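PDB 4MAD: beta-galactosidase from Bacillus circulans, which probably hydrolyses terminal non-reducing beta-D-galactose residues from beta-D-galactosides, as a member of glycoside hydrolase family 35. Local coordinates for residues Asn61-Tyr66 / Leu99-Arg104; Ile163-Ile168 / Leu197-Asp202; Glu457-Ile462 / Arg549-Gly554; Val540-His545 / Asn571-Leu576. All coordinates share one frame; numbering follows the deposited sequence.

Contact 1. Residues Asn61-Tyr66 / Leu99-Arg104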
loop_
_atom_site.group_PDB
_atom_site.type_symbol
_atom_site.label_atom_id
_atom_site.label_comp_id
_atom_site.label_asym_id
_atom_site.label_seq_id
_atom_site.Cartn_x
_atom_site.Cartn_y
_atom_site.Cartn_z
ATOM N N ASN A 61 -20.254 9.117 11.289
ATOM C CA ASN A 61 -20.411 8.560 12.604
ATOM C C ASN A 61 -19.498 7.363 12.857
ATOM O O ASN A 61 -19.415 6.919 13.948
ATOM C CB ASN A 61 -21.845 8.237 12.937
ATOM C CG ASN A 61 -22.510 7.278 11.944
ATOM O OD1 ASN A 61 -21.891 6.565 11.210
ATOM N ND2 ASN A 61 -23.809 7.326 11.934
ATOM N N THR A 62 -18.787 6.926 11.826
ATOM C CA THR A 62 -17.995 5.740 11.863
ATOM C C THR A 62 -16.717 5.941 11.039
ATOM O O THR A 62 -16.744 6.656 10.094
ATOM C CB THR A 62 -18.826 4.604 11.290
ATOM O OG1 THR A 62 -20.082 4.540 11.936
ATOM C CG2 THR A 62 -18.117 3.314 11.436
ATOM N N VAL A 63 -15.637 5.277 11.433
ATOM C CA VAL A 63 -14.425 5.185 10.650
ATOM C C VAL A 63 -14.155 3.694 10.423
ATOM O O VAL A 63 -14.454 2.899 11.238
ATOM C CB VAL A 63 -13.186 5.849 11.297
ATOM C CG1 VAL A 63 -12.830 5.227 12.594
ATOM C CG2 VAL A 63 -12.035 5.806 10.383
ATOM N N GLU A 64 -13.630 3.373 9.248
ATOM C CA GLU A 64 -13.392 2.033 8.860
ATOM C C GLU A 64 -11.948 1.899 8.442
ATOM O O GLU A 64 -11.481 2.696 7.706
ATOM C CB GLU A 64 -14.295 1.640 7.703
ATOM C CG GLU A 64 -14.039 0.311 7.096
ATOM C CD GLU A 64 -12.952 0.386 6.035
ATOM O OE1 GLU A 64 -13.062 1.179 5.114
ATOM O OE2 GLU A 64 -11.991 -0.351 6.178
ATOM N N THR A 65 -11.288 0.858 8.915
ATOM C CA THR A 65 -9.953 0.587 8.489
ATOM C C THR A 65 -9.735 -0.881 8.207
ATOM O O THR A 65 -10.261 -1.696 8.858
ATOM C CB THR A 65 -8.919 1.022 9.522
ATOM O OG1 THR A 65 -7.605 0.895 8.993
ATOM C CG2 THR A 65 -9.047 0.185 10.750
ATOM N N TYR A 66 -8.908 -1.170 7.225
ATOM C CA TYR A 66 -8.336 -2.472 7.047
ATOM C C TYR A 66 -7.268 -2.710 8.103
ATOM O O TYR A 66 -6.862 -1.794 8.736
ATOM C CB TYR A 66 -7.642 -2.593 5.704
ATOM C CG TYR A 66 -8.501 -2.782 4.501
ATOM C CD1 TYR A 66 -9.351 -3.840 4.379
ATOM C CD2 TYR A 66 -8.387 -1.936 3.431
ATOM C CE1 TYR A 66 -10.101 -4.009 3.235
ATOM C CE2 TYR A 66 -9.114 -2.103 2.333
ATOM C CZ TYR A 66 -9.981 -3.143 2.209
ATOM O OH TYR A 66 -10.729 -3.286 1.078
ATOM N N LEU A 99 -16.121 8.305 17.247
ATOM C CA LEU A 99 -16.552 7.549 16.088
ATOM C C LEU A 99 -16.730 6.077 16.424
ATOM O O LEU A 99 -15.955 5.518 17.111
ATOM C CB LEU A 99 -15.556 7.660 14.944
ATOM C CG LEU A 99 -15.308 9.052 14.420
ATOM C CD1 LEU A 99 -13.983 9.209 13.758
ATOM C CD2 LEU A 99 -16.347 9.375 13.492
ATOM N N HIS A 100 -17.754 5.478 15.873
ATOM C CA HIS A 100 -17.800 4.040 15.840
ATOM C C HIS A 100 -16.691 3.555 14.927
ATOM O O HIS A 100 -16.207 4.271 14.124
ATOM C CB HIS A 100 -19.102 3.522 15.300
ATOM C CG HIS A 100 -20.283 4.006 16.031
ATOM N ND1 HIS A 100 -20.429 3.830 17.379
ATOM C CD2 HIS A 100 -21.362 4.699 15.617
ATOM C CE1 HIS A 100 -21.552 4.386 17.768
ATOM N NE2 HIS A 100 -22.141 4.922 16.719
ATOM N N VAL A 101 -16.314 2.315 15.112
ATOM C CA VAL A 101 -15.276 1.701 14.282
ATOM C C VAL A 101 -15.670 0.375 13.582
ATOM O O VAL A 101 -16.186 -0.486 14.173
ATOM C CB VAL A 101 -14.028 1.456 15.106
ATOM C CG1 VAL A 101 -12.980 0.736 14.302
ATOM C CG2 VAL A 101 -13.491 2.742 15.614
ATOM N N ILE A 102 -15.369 0.263 12.300
ATOM C CA ILE A 102 -15.508 -0.969 11.562
ATOM C C ILE A 102 -14.088 -1.408 11.236
ATOM O O ILE A 102 -13.317 -0.619 10.841
ATOM C CB ILE A 102 -16.277 -0.771 10.275
ATOM C CG1 ILE A 102 -17.741 -0.435 10.563
ATOM C CG2 ILE A 102 -16.240 -1.988 9.442
ATOM C CD1 ILE A 102 -18.535 -0.069 9.387
ATOM N N VAL A 103 -13.783 -2.666 11.476
ATOM C CA VAL A 103 -12.470 -3.215 11.220
ATOM C C VAL A 103 -12.631 -4.261 10.124
ATOM O O VAL A 103 -13.513 -5.040 10.177
ATOM C CB VAL A 103 -11.902 -3.876 12.433
ATOM C CG1 VAL A 103 -10.588 -4.449 12.143
ATOM C CG2 VAL A 103 -11.751 -2.933 13.488
ATOM N N ARG A 104 -11.726 -4.281 9.247
ATOM C CA ARG A 104 -11.821 -5.123 8.107
ATOM C C ARG A 104 -10.535 -5.978 8.065
ATOM O O ARG A 104 -9.558 -5.566 7.564
ATOM C CB ARG A 104 -11.988 -4.311 6.820
ATOM C CG ARG A 104 -13.288 -3.528 6.746
ATOM C CD ARG A 104 -13.412 -2.646 5.513
ATOM N NE ARG A 104 -13.442 -3.429 4.281
ATOM C CZ ARG A 104 -13.430 -2.904 3.064
ATOM N NH1 ARG A 104 -13.385 -1.587 2.908
ATOM N NH2 ARG A 104 -13.461 -3.693 1.997
#
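Arg104 meets both Tyr66 and Glu64 of the neighbouring strand. Tyr66 CE1 sits over one face of the guanidinium, toward its rim and 3.5 Å from Arg104 CZ; ring and guanidinium planes lie 41° apart, a tilted contact and not a flat stack. Tyr66 OH comes within 2.9 Å of Arg104 NH2, but over the face, where no N-H points at it. The hydroxyl instead bonds with Asn170, while NH2 makes a salt bridge with Glu247, the predicted nucleophile. Glu64 approaches the guanidinium edge: its OE1 is held chiefly by Asn283 ND2 and makes a long salt bridge to Arg104 NH1 at 3.6 Å. A bend at chi2 (-85°) brings this carboxylate over to Arg104.

These are the second and third parallel strands of the (beta/alpha)8 barrel. Five backbone bonds join them, from His100 N to Asn61 O (2.9 Å) up to Arg104 N to Thr65 O (3.0 Å). Thr62, Glu64, Ile102 and Arg104 share one face; Val63 and Val101 share the other, which packs on helices 48-58 and 87-97. On the face of Glu64 and Arg104, nearer the strand starts, Thr62 CG2 packs on Ile102 CG1 at 3.9 Å. Thr62 OG1 lies in the plane of the His100 ring, at its edge, and donates to Asn61 OD1 (2.8 Å); the Asn61 amide also bonds to the backbone of Leu34 and Arg32.

Contact 2. Residues Ile163-Ile168 / Leu197-Asp202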
loop_
_atom_site.group_PDB
_atom_site.type_symbol
_atom_site.label_atom_id
_atom_site.label_comp_id
_atom_site.label_asym_id
_atom_site.label_seq_id
_atom_site.Cartn_x
_atom_site.Cartn_y
_atom_site.Cartn_z
ATOM N N ILE A 163 -15.581 -0.893 18.432
ATOM C CA ILE A 163 -15.678 -1.726 17.253
ATOM C C ILE A 163 -16.992 -2.467 17.186
ATOM O O ILE A 163 -17.187 -3.431 17.870
ATOM C CB ILE A 163 -14.602 -2.823 17.238
ATOM C CG1 ILE A 163 -13.196 -2.269 17.226
ATOM C CG2 ILE A 163 -14.796 -3.686 16.087
ATOM C CD1 ILE A 163 -12.167 -3.282 17.297
ATOM N N ILE A 164 -17.858 -2.005 16.323
ATOM C CA ILE A 164 -19.177 -2.576 16.118
ATOM C C ILE A 164 -19.378 -3.633 15.005
ATOM O O ILE A 164 -20.306 -4.371 15.021
ATOM C CB ILE A 164 -20.202 -1.440 15.931
ATOM C CG1 ILE A 164 -19.843 -0.620 14.740
ATOM C CG2 ILE A 164 -20.195 -0.555 17.088
ATOM C CD1 ILE A 164 -20.840 0.292 14.356
ATOM N N ALA A 165 -18.488 -3.658 14.039
ATOM C CA ALA A 165 -18.573 -4.626 12.980
ATOM C C ALA A 165 -17.231 -5.013 12.381
ATOM O O ALA A 165 -16.311 -4.306 12.410
ATOM C CB ALA A 165 -19.463 -4.177 11.949
ATOM N N LEU A 166 -17.205 -6.188 11.834
ATOM C CA LEU A 166 -16.035 -6.640 11.154
ATOM C C LEU A 166 -16.327 -7.360 9.838
ATOM O O LEU A 166 -17.283 -8.065 9.745
ATOM C CB LEU A 166 -15.274 -7.557 12.066
ATOM C CG LEU A 166 -14.817 -7.026 13.399
ATOM C CD1 LEU A 166 -15.762 -7.481 14.442
ATOM C CD2 LEU A 166 -13.457 -7.510 13.711
ATOM N N GLN A 167 -15.455 -7.169 8.862
ATOM C CA GLN A 167 -15.606 -7.821 7.573
ATOM C C GLN A 167 -14.864 -9.136 7.536
ATOM O O GLN A 167 -13.822 -9.211 8.046
ATOM C CB GLN A 167 -15.067 -6.964 6.457
ATOM C CG GLN A 167 -15.507 -7.397 5.104
ATOM C CD GLN A 167 -14.960 -6.561 3.997
ATOM O OE1 GLN A 167 -13.843 -6.768 3.565
ATOM N NE2 GLN A 167 -15.721 -5.617 3.541
ATOM N N ILE A 168 -15.441 -10.127 6.895
ATOM C CA ILE A 168 -14.840 -11.408 6.809
ATOM C C ILE A 168 -13.869 -11.531 5.686
ATOM O O ILE A 168 -12.746 -11.660 5.950
ATOM C CB ILE A 168 -15.837 -12.552 6.884
ATOM C CG1 ILE A 168 -16.426 -12.586 8.295
ATOM C CG2 ILE A 168 -15.145 -13.825 6.565
ATOM C CD1 ILE A 168 -17.632 -13.292 8.422
ATOM N N LEU A 197 -21.368 -7.499 14.630
ATOM C CA LEU A 197 -21.891 -7.859 13.343
ATOM C C LEU A 197 -20.749 -8.232 12.378
ATOM O O LEU A 197 -19.836 -7.503 12.229
ATOM C CB LEU A 197 -22.727 -6.722 12.763
ATOM C CG LEU A 197 -23.237 -6.984 11.371
ATOM C CD1 LEU A 197 -24.069 -8.171 11.240
ATOM C CD2 LEU A 197 -23.913 -5.857 10.818
ATOM N N LEU A 198 -20.857 -9.386 11.747
ATOM C CA LEU A 198 -19.912 -9.850 10.750
ATOM C C LEU A 198 -20.491 -9.704 9.365
ATOM O O LEU A 198 -21.621 -9.922 9.182
ATOM C CB LEU A 198 -19.590 -11.327 10.962
ATOM C CG LEU A 198 -18.902 -11.732 12.247
ATOM C CD1 LEU A 198 -18.375 -13.151 12.203
ATOM C CD2 LEU A 198 -17.857 -10.808 12.619
ATOM N N PHE A 199 -19.713 -9.310 8.401
ATOM C CA PHE A 199 -20.291 -9.063 7.111
ATOM C C PHE A 199 -19.245 -9.280 6.051
ATOM O O PHE A 199 -18.141 -9.292 6.363
ATOM C CB PHE A 199 -20.841 -7.641 7.043
ATOM C CG PHE A 199 -19.799 -6.602 7.125
ATOM C CD1 PHE A 199 -19.157 -6.171 6.022
ATOM C CD2 PHE A 199 -19.429 -6.058 8.332
ATOM C CE1 PHE A 199 -18.182 -5.227 6.120
ATOM C CE2 PHE A 199 -18.465 -5.091 8.406
ATOM C CZ PHE A 199 -17.846 -4.699 7.330
ATOM N N THR A 200 -19.664 -9.348 4.806
ATOM C CA THR A 200 -18.809 -9.434 3.643
ATOM C C THR A 200 -19.092 -8.262 2.705
ATOM O O THR A 200 -20.044 -7.577 2.853
ATOM C CB THR A 200 -19.030 -10.732 2.836
ATOM O OG1 THR A 200 -20.391 -10.895 2.523
ATOM C CG2 THR A 200 -18.524 -11.938 3.654
ATOM N N SER A 201 -18.197 -8.062 1.758
ATOM C CA SER A 201 -18.448 -7.118 0.698
ATOM C C SER A 201 -18.038 -7.715 -0.623
ATOM O O SER A 201 -17.158 -8.477 -0.682
ATOM C CB SER A 201 -17.755 -5.773 0.951
ATOM O OG SER A 201 -16.357 -5.819 0.855
ATOM N N ASP A 202 -18.757 -7.359 -1.655
ATOM C CA ASP A 202 -18.434 -7.775 -2.990
ATOM C C ASP A 202 -18.940 -6.762 -4.015
ATOM O O ASP A 202 -19.711 -5.928 -3.692
ATOM C CB ASP A 202 -19.043 -9.105 -3.311
ATOM C CG ASP A 202 -18.344 -10.239 -2.651
ATOM O OD1 ASP A 202 -17.302 -10.648 -3.123
ATOM O OD2 ASP A 202 -18.867 -10.716 -1.667
#
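Phe199 lays its ring across the backbone of the adjacent strand, with Gln167 CA above the centre of one face. Gln167 CB rests 3.6 Å from Phe199 CE1, and the methyl CB of Ala165 meets the ring edge, 3.8 Å from Phe199 CE2. A chi1 of 66° sets CG of Phe199 between the backbone N and the carbonyl carbon, which turns the ring across the neighbouring strand. On the other face of the sheet, Ile168 CD1 touches Leu198 CB at 3.8 Å, and both side chains go on to pack against Ile189 of helix 179-192. That helix links the two strands, so this is a beta-alpha-beta unit, the fourth and fifth strands of the barrel.

Between the two apolar layers runs a parallel ladder. Leu166 N donates to Leu197 O at 3.0 Å, and Phe199 in turn bonds through its N to Leu166 O and through its O to Ile168 N. The first rung, Leu197 N to Ile164 O, is weak at 3.3 Å. The two short strand axes are twisted 35° against each other. Farther along, the amide end of Gln167 lies beside Ser201, whose OG bonds weakly to Asn222, and Thr200 OG1 bonds to Glu219. On the Phe199 face the chemistry thus changes from hydrocarbon to polar along the strands, with Ser201 close to Glu171, the predicted proton donor, which is consistent with a catalytic pocket at this end of the barrel.

Contact 3. Residues Glu457-Ile462 / Arg549-Gly554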
loop_
_atom_site.group_PDB
_atom_site.type_symbol
_atom_site.label_atom_id
_atom_site.label_comp_id
_atom_site.label_asym_id
_atom_site.label_seq_id
_atom_site.Cartn_x
_atom_site.Cartn_y
_atom_site.Cartn_z
ATOM N N GLU A 457 14.601 -4.231 -8.966
ATOM C CA GLU A 457 13.681 -3.553 -8.120
ATOM C C GLU A 457 12.366 -4.325 -8.041
ATOM O O GLU A 457 11.801 -4.626 -9.024
ATOM C CB GLU A 457 13.376 -2.146 -8.604
ATOM C CG GLU A 457 12.597 -1.349 -7.624
ATOM C CD GLU A 457 12.268 0.087 -8.099
ATOM O OE1 GLU A 457 12.619 0.440 -9.204
ATOM O OE2 GLU A 457 11.660 0.830 -7.351
ATOM N N ASN A 458 11.916 -4.587 -6.817
ATOM C CA ASN A 458 10.581 -5.054 -6.523
ATOM C C ASN A 458 9.778 -3.767 -6.483
ATOM O O ASN A 458 9.889 -3.034 -5.558
ATOM C CB ASN A 458 10.491 -5.659 -5.106
ATOM C CG ASN A 458 9.057 -5.864 -4.594
ATOM O OD1 ASN A 458 8.115 -5.488 -5.180
ATOM N ND2 ASN A 458 8.949 -6.391 -3.419
ATOM N N MET A 459 8.965 -3.545 -7.496
ATOM C CA MET A 459 8.203 -2.318 -7.650
ATOM C C MET A 459 6.838 -2.338 -6.950
ATOM O O MET A 459 6.072 -1.451 -7.094
ATOM C CB MET A 459 8.050 -1.990 -9.124
ATOM C CG MET A 459 9.330 -1.767 -9.847
ATOM S SD MET A 459 9.118 -1.421 -11.590
ATOM C CE MET A 459 8.551 0.195 -11.513
ATOM N N GLY A 460 6.614 -3.423 -6.237
ATOM C CA GLY A 460 5.407 -3.728 -5.520
ATOM C C GLY A 460 4.590 -4.943 -5.904
ATOM O O GLY A 460 4.310 -5.116 -7.039
ATOM N N ARG A 461 4.274 -5.758 -4.913
ATOM C CA ARG A 461 3.557 -6.979 -5.155
ATOM C C ARG A 461 2.103 -6.714 -5.481
ATOM O O ARG A 461 1.474 -5.990 -4.819
ATOM C CB ARG A 461 3.673 -7.980 -4.000
ATOM C CG ARG A 461 5.039 -8.573 -3.789
ATOM C CD ARG A 461 5.113 -9.819 -2.913
ATOM N NE ARG A 461 6.493 -10.243 -2.770
ATOM C CZ ARG A 461 7.354 -9.597 -2.033
ATOM N NH1 ARG A 461 6.954 -8.556 -1.337
ATOM N NH2 ARG A 461 8.582 -9.994 -1.961
ATOM N N ILE A 462 1.636 -7.371 -6.519
ATOM C CA ILE A 462 0.294 -7.314 -7.004
ATOM C C ILE A 462 -0.688 -7.641 -5.887
ATOM O O ILE A 462 -0.469 -8.465 -5.097
ATOM C CB ILE A 462 0.085 -8.302 -8.167
ATOM C CG1 ILE A 462 0.767 -7.755 -9.398
ATOM C CG2 ILE A 462 -1.363 -8.496 -8.477
ATOM C CD1 ILE A 462 1.063 -8.745 -10.423
ATOM N N ARG A 549 8.719 6.172 -3.169
ATOM C CA ARG A 549 9.360 6.243 -4.448
ATOM C C ARG A 549 8.974 7.483 -5.253
ATOM O O ARG A 549 7.921 8.040 -5.048
ATOM C CB ARG A 549 8.979 5.035 -5.297
ATOM C CG ARG A 549 9.005 3.672 -4.569
ATOM C CD ARG A 549 8.672 2.544 -5.512
ATOM N NE ARG A 549 8.016 1.439 -4.877
ATOM C CZ ARG A 549 8.517 0.223 -4.757
ATOM N NH1 ARG A 549 9.702 -0.037 -5.228
ATOM N NH2 ARG A 549 7.858 -0.731 -4.158
ATOM N N TYR A 550 9.853 7.867 -6.170
ATOM C CA TYR A 550 9.598 8.894 -7.134
ATOM C C TYR A 550 9.977 8.405 -8.544
ATOM O O TYR A 550 10.713 7.540 -8.652
ATOM C CB TYR A 550 10.388 10.129 -6.821
ATOM C CG TYR A 550 11.891 10.015 -7.012
ATOM C CD1 TYR A 550 12.484 10.286 -8.213
ATOM C CD2 TYR A 550 12.716 9.722 -5.968
ATOM C CE1 TYR A 550 13.814 10.251 -8.370
ATOM C CE2 TYR A 550 14.062 9.662 -6.140
ATOM C CZ TYR A 550 14.614 9.928 -7.331
ATOM O OH TYR A 550 15.955 9.837 -7.442
ATOM N N TRP A 551 9.388 8.929 -9.584
ATOM C CA TRP A 551 9.704 8.507 -10.924
ATOM C C TRP A 551 9.243 9.647 -11.826
ATOM O O TRP A 551 8.119 10.057 -11.738
ATOM C CB TRP A 551 8.933 7.248 -11.230
ATOM C CG TRP A 551 9.344 6.515 -12.427
ATOM C CD1 TRP A 551 10.289 6.855 -13.317
ATOM C CD2 TRP A 551 8.860 5.245 -12.827
ATOM N NE1 TRP A 551 10.408 5.901 -14.273
ATOM C CE2 TRP A 551 9.541 4.887 -13.992
ATOM C CE3 TRP A 551 7.901 4.399 -12.330
ATOM C CZ2 TRP A 551 9.271 3.727 -14.649
ATOM C CZ3 TRP A 551 7.685 3.242 -12.948
ATOM C CH2 TRP A 551 8.334 2.920 -14.115
ATOM N N GLU A 552 10.070 10.092 -12.744
ATOM C CA GLU A 552 9.809 11.265 -13.558
ATOM C C GLU A 552 8.569 11.132 -14.429
ATOM O O GLU A 552 8.067 12.111 -14.919
ATOM C CB GLU A 552 10.994 11.561 -14.476
ATOM C CG GLU A 552 11.218 10.494 -15.437
ATOM C CD GLU A 552 12.533 10.538 -16.231
ATOM O OE1 GLU A 552 13.323 11.447 -16.085
ATOM O OE2 GLU A 552 12.745 9.587 -16.995
ATOM N N ILE A 553 8.132 9.902 -14.651
ATOM C CA ILE A 553 7.002 9.657 -15.541
ATOM C C ILE A 553 5.658 10.121 -14.991
ATOM O O ILE A 553 4.715 10.167 -15.687
ATOM C CB ILE A 553 6.919 8.230 -16.099
ATOM C CG1 ILE A 553 6.551 7.216 -15.039
ATOM C CG2 ILE A 553 8.169 7.908 -16.822
ATOM C CD1 ILE A 553 6.312 5.867 -15.545
ATOM N N GLY A 554 5.631 10.418 -13.703
ATOM C CA GLY A 554 4.453 10.951 -13.078
ATOM C C GLY A 554 3.328 9.995 -12.810
ATOM O O GLY A 554 3.497 8.852 -12.877
HETATM O O HOH W 1 9.822 -3.148 -2.994
#
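With CG anti to the backbone N (chi1 -171°) and the chain fully extended beyond it, Glu457 runs alongside Arg549, whose side chain comes the other way and turns off the anti position at chi3. This brings Arg549 NH1 to Glu457 OE2 at 3.0 Å, a salt bridge that uses the anti side of the carboxylate, with the two planes 40° apart. The same NH1 donates to Asn458 O at 3.0 Å, and NH2 adds a weak bond to that oxygen. A water donates to Asn458 O at 2.6 Å as well, so one carbonyl receives three donors. Met459 O lies over one face of the guanidinium, toward its rim.

The loop holds its own shape: Asn458 OD1 accepts from Gly460 N at 2.8 Å in an Asx turn, and the backbone angles of Gly460 suit glycine. Nearby, the methyl CE of Met459 touches Trp551 CZ3 at 3.5 Å, the two side chains crossing at about a right angle, while Ile553 CD1 sits over the centre of one face of the indole. Glu457 has a second salt bridge, through OE1, to Lys537.

The contact ties two beta domains together: residues 457-462 lead out of strand 449-457, and Arg549 belongs to strand 545-551 at the margin of its sheet, next to strand 537-542. Barrel-domain residues meet both sides, Tyr306 of strand 306-308 bonding to Gly460 O and Thr311 to Arg549 O.

Contact 4. Residues Val540-His545 / Asn571-Leu576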
loop_
_atom_site.group_PDB
_atom_site.type_symbol
_atom_site.label_atom_id
_atom_site.label_comp_id
_atom_site.label_asym_id
_atom_site.label_seq_id
_atom_site.Cartn_x
_atom_site.Cartn_y
_atom_site.Cartn_z
ATOM N N VAL A 540 13.581 8.307 -1.400
ATOM C CA VAL A 540 14.141 9.288 -0.509
ATOM C C VAL A 540 13.947 8.941 0.970
ATOM O O VAL A 540 12.937 8.459 1.337
ATOM C CB VAL A 540 13.533 10.653 -0.831
ATOM C CG1 VAL A 540 14.125 11.703 0.006
ATOM C CG2 VAL A 540 13.776 10.924 -2.267
ATOM N N PHE A 541 14.945 9.273 1.782
ATOM C CA PHE A 541 14.931 9.069 3.222
ATOM C C PHE A 541 15.081 10.409 3.909
ATOM O O PHE A 541 15.848 11.192 3.498
ATOM C CB PHE A 541 16.033 8.087 3.686
ATOM C CG PHE A 541 15.957 6.746 3.018
ATOM C CD1 PHE A 541 15.373 5.690 3.646
ATOM C CD2 PHE A 541 16.404 6.579 1.738
ATOM C CE1 PHE A 541 15.275 4.488 3.009
ATOM C CE2 PHE A 541 16.303 5.369 1.131
ATOM C CZ PHE A 541 15.728 4.360 1.748
ATOM N N VAL A 542 14.310 10.668 4.938
ATOM C CA VAL A 542 14.482 11.875 5.716
ATOM C C VAL A 542 14.706 11.463 7.167
ATOM O O VAL A 542 13.928 10.818 7.716
ATOM C CB VAL A 542 13.262 12.786 5.577
ATOM C CG1 VAL A 542 13.295 13.954 6.549
ATOM C CG2 VAL A 542 13.144 13.209 4.151
ATOM N N ASN A 543 15.868 11.729 7.688
ATOM C CA ASN A 543 16.171 11.270 9.009
ATOM C C ASN A 543 15.914 9.776 9.143
ATOM O O ASN A 543 15.525 9.320 10.167
ATOM C CB ASN A 543 15.445 12.073 10.081
ATOM C CG ASN A 543 15.860 13.537 10.083
ATOM O OD1 ASN A 543 15.045 14.378 10.077
ATOM N ND2 ASN A 543 17.110 13.798 10.007
ATOM N N GLY A 544 16.165 9.040 8.081
ATOM C CA GLY A 544 15.987 7.606 8.094
ATOM C C GLY A 544 14.593 7.126 7.763
ATOM O O GLY A 544 14.378 5.970 7.597
ATOM N N HIS A 545 13.690 8.066 7.583
ATOM C CA HIS A 545 12.322 7.766 7.284
ATOM C C HIS A 545 12.175 7.637 5.777
ATOM O O HIS A 545 12.424 8.535 5.077
ATOM C CB HIS A 545 11.431 8.853 7.764
ATOM C CG HIS A 545 11.387 8.991 9.246
ATOM N ND1 HIS A 545 10.723 8.114 10.049
ATOM C CD2 HIS A 545 11.922 9.913 10.060
ATOM C CE1 HIS A 545 10.845 8.494 11.300
ATOM N NE2 HIS A 545 11.587 9.572 11.332
ATOM N N ASN A 571 19.007 18.100 9.381
ATOM C CA ASN A 571 18.215 16.954 9.033
ATOM C C ASN A 571 18.931 16.243 7.920
ATOM O O ASN A 571 19.439 16.872 7.059
ATOM C CB ASN A 571 16.836 17.395 8.541
ATOM C CG ASN A 571 15.941 17.928 9.662
ATOM O OD1 ASN A 571 15.155 17.239 10.220
ATOM N ND2 ASN A 571 16.084 19.191 9.952
ATOM N N GLU A 572 18.943 14.927 7.955
ATOM C CA GLU A 572 19.670 14.191 6.986
ATOM C C GLU A 572 18.775 13.791 5.812
ATOM O O GLU A 572 17.868 13.089 5.982
ATOM C CB GLU A 572 20.254 12.963 7.661
ATOM C CG GLU A 572 20.810 11.986 6.760
ATOM C CD GLU A 572 21.164 10.664 7.473
ATOM O OE1 GLU A 572 20.364 9.719 7.440
ATOM O OE2 GLU A 572 22.238 10.631 8.079
ATOM N N ILE A 573 19.090 14.281 4.632
ATOM C CA ILE A 573 18.370 13.912 3.452
ATOM C C ILE A 573 19.209 12.994 2.608
ATOM O O ILE A 573 20.242 13.348 2.178
ATOM C CB ILE A 573 18.090 15.114 2.594
ATOM C CG1 ILE A 573 17.401 16.213 3.400
ATOM C CG2 ILE A 573 17.259 14.722 1.488
ATOM C CD1 ILE A 573 16.264 15.806 4.158
ATOM N N ILE A 574 18.699 11.804 2.387
ATOM C CA ILE A 574 19.362 10.840 1.529
ATOM C C ILE A 574 18.486 10.398 0.395
ATOM O O ILE A 574 17.411 9.976 0.619
ATOM C CB ILE A 574 19.785 9.592 2.299
ATOM C CG1 ILE A 574 20.834 9.963 3.314
ATOM C CG2 ILE A 574 20.393 8.604 1.381
ATOM C CD1 ILE A 574 21.139 8.953 4.211
ATOM N N LEU A 575 18.982 10.546 -0.807
ATOM C CA LEU A 575 18.206 10.273 -1.972
ATOM C C LEU A 575 18.920 9.230 -2.750
ATOM O O LEU A 575 20.041 9.411 -2.989
ATOM C CB LEU A 575 18.112 11.505 -2.804
ATOM C CG LEU A 575 17.401 11.467 -4.115
ATOM C CD1 LEU A 575 16.793 12.781 -4.469
ATOM C CD2 LEU A 575 18.320 11.047 -5.157
ATOM N N LEU A 576 18.266 8.137 -3.122
ATOM C CA LEU A 576 18.875 7.137 -3.985
ATOM C C LEU A 576 18.285 7.333 -5.357
ATOM O O LEU A 576 17.125 7.216 -5.514
ATOM C CB LEU A 576 18.572 5.721 -3.507
ATOM C CG LEU A 576 18.979 4.533 -4.381
ATOM C CD1 LEU A 576 20.426 4.511 -4.699
ATOM C CD2 LEU A 576 18.558 3.175 -3.799
HETATM O O HOH W 2 18.080 9.908 5.869
#
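Val540 and Val542 set their methyls against Leu575 and Ile573 on one face of an antiparallel sheet, residues 540-545 belonging to the galactose-binding domain family. Val540 CG2 abuts the branch point of Leu575, 4.1 Å from its CG. One step along, Val542 and Ile573 lie side by side; with both chi1 and chi2 of Ile573 near -50°, its CD1 folds over to reach Val542 CG2, also at 4.1 Å. Leu547 of the next strand packs against both valines. On the other face, Phe541 CB sits opposite Ile574 CB, and the phenyl edge slots in beside Ile574 O, which lies in the ring plane. Phe541 N donates to Ile574 O at 2.8 Å, and Ile574 N returns a bond to Phe541 O at 3.1 Å. A type I' turn, Val542 to His545, then swings the chain into strand 545-551. At that turn a water accepts from Gly544 N at 3.1 Å and donates to both Glu572 O and Glu572 OE1, the latter at 2.8 Å.

In the fold
Contacts 1 and 2 belong to one closed parallel barrel, where strands 100-104 and 163-167 are neighbours; Val101 O and Ile164 N probably hydrogen-bond between them. Both carry polar groups near the predicted catalytic pair. Contacts 3 and 4 lie away from those residues; contact 3 reaches the antiparallel sheet of contact 4 through strand 545-551, where Tyr550 packs on Val540 and Leu575. All four are largely buried, though contact 4 reaches the surface at its turn. Chemistry follows place: contact 1 adds a charged face to its ladder, contact 2 a polar end, contact 4 is mainly apolar apart from its turn, and contact 3, which joins separate domains, has no ladder. Centres of contacts 2 and 4 stand about 40 Å apart.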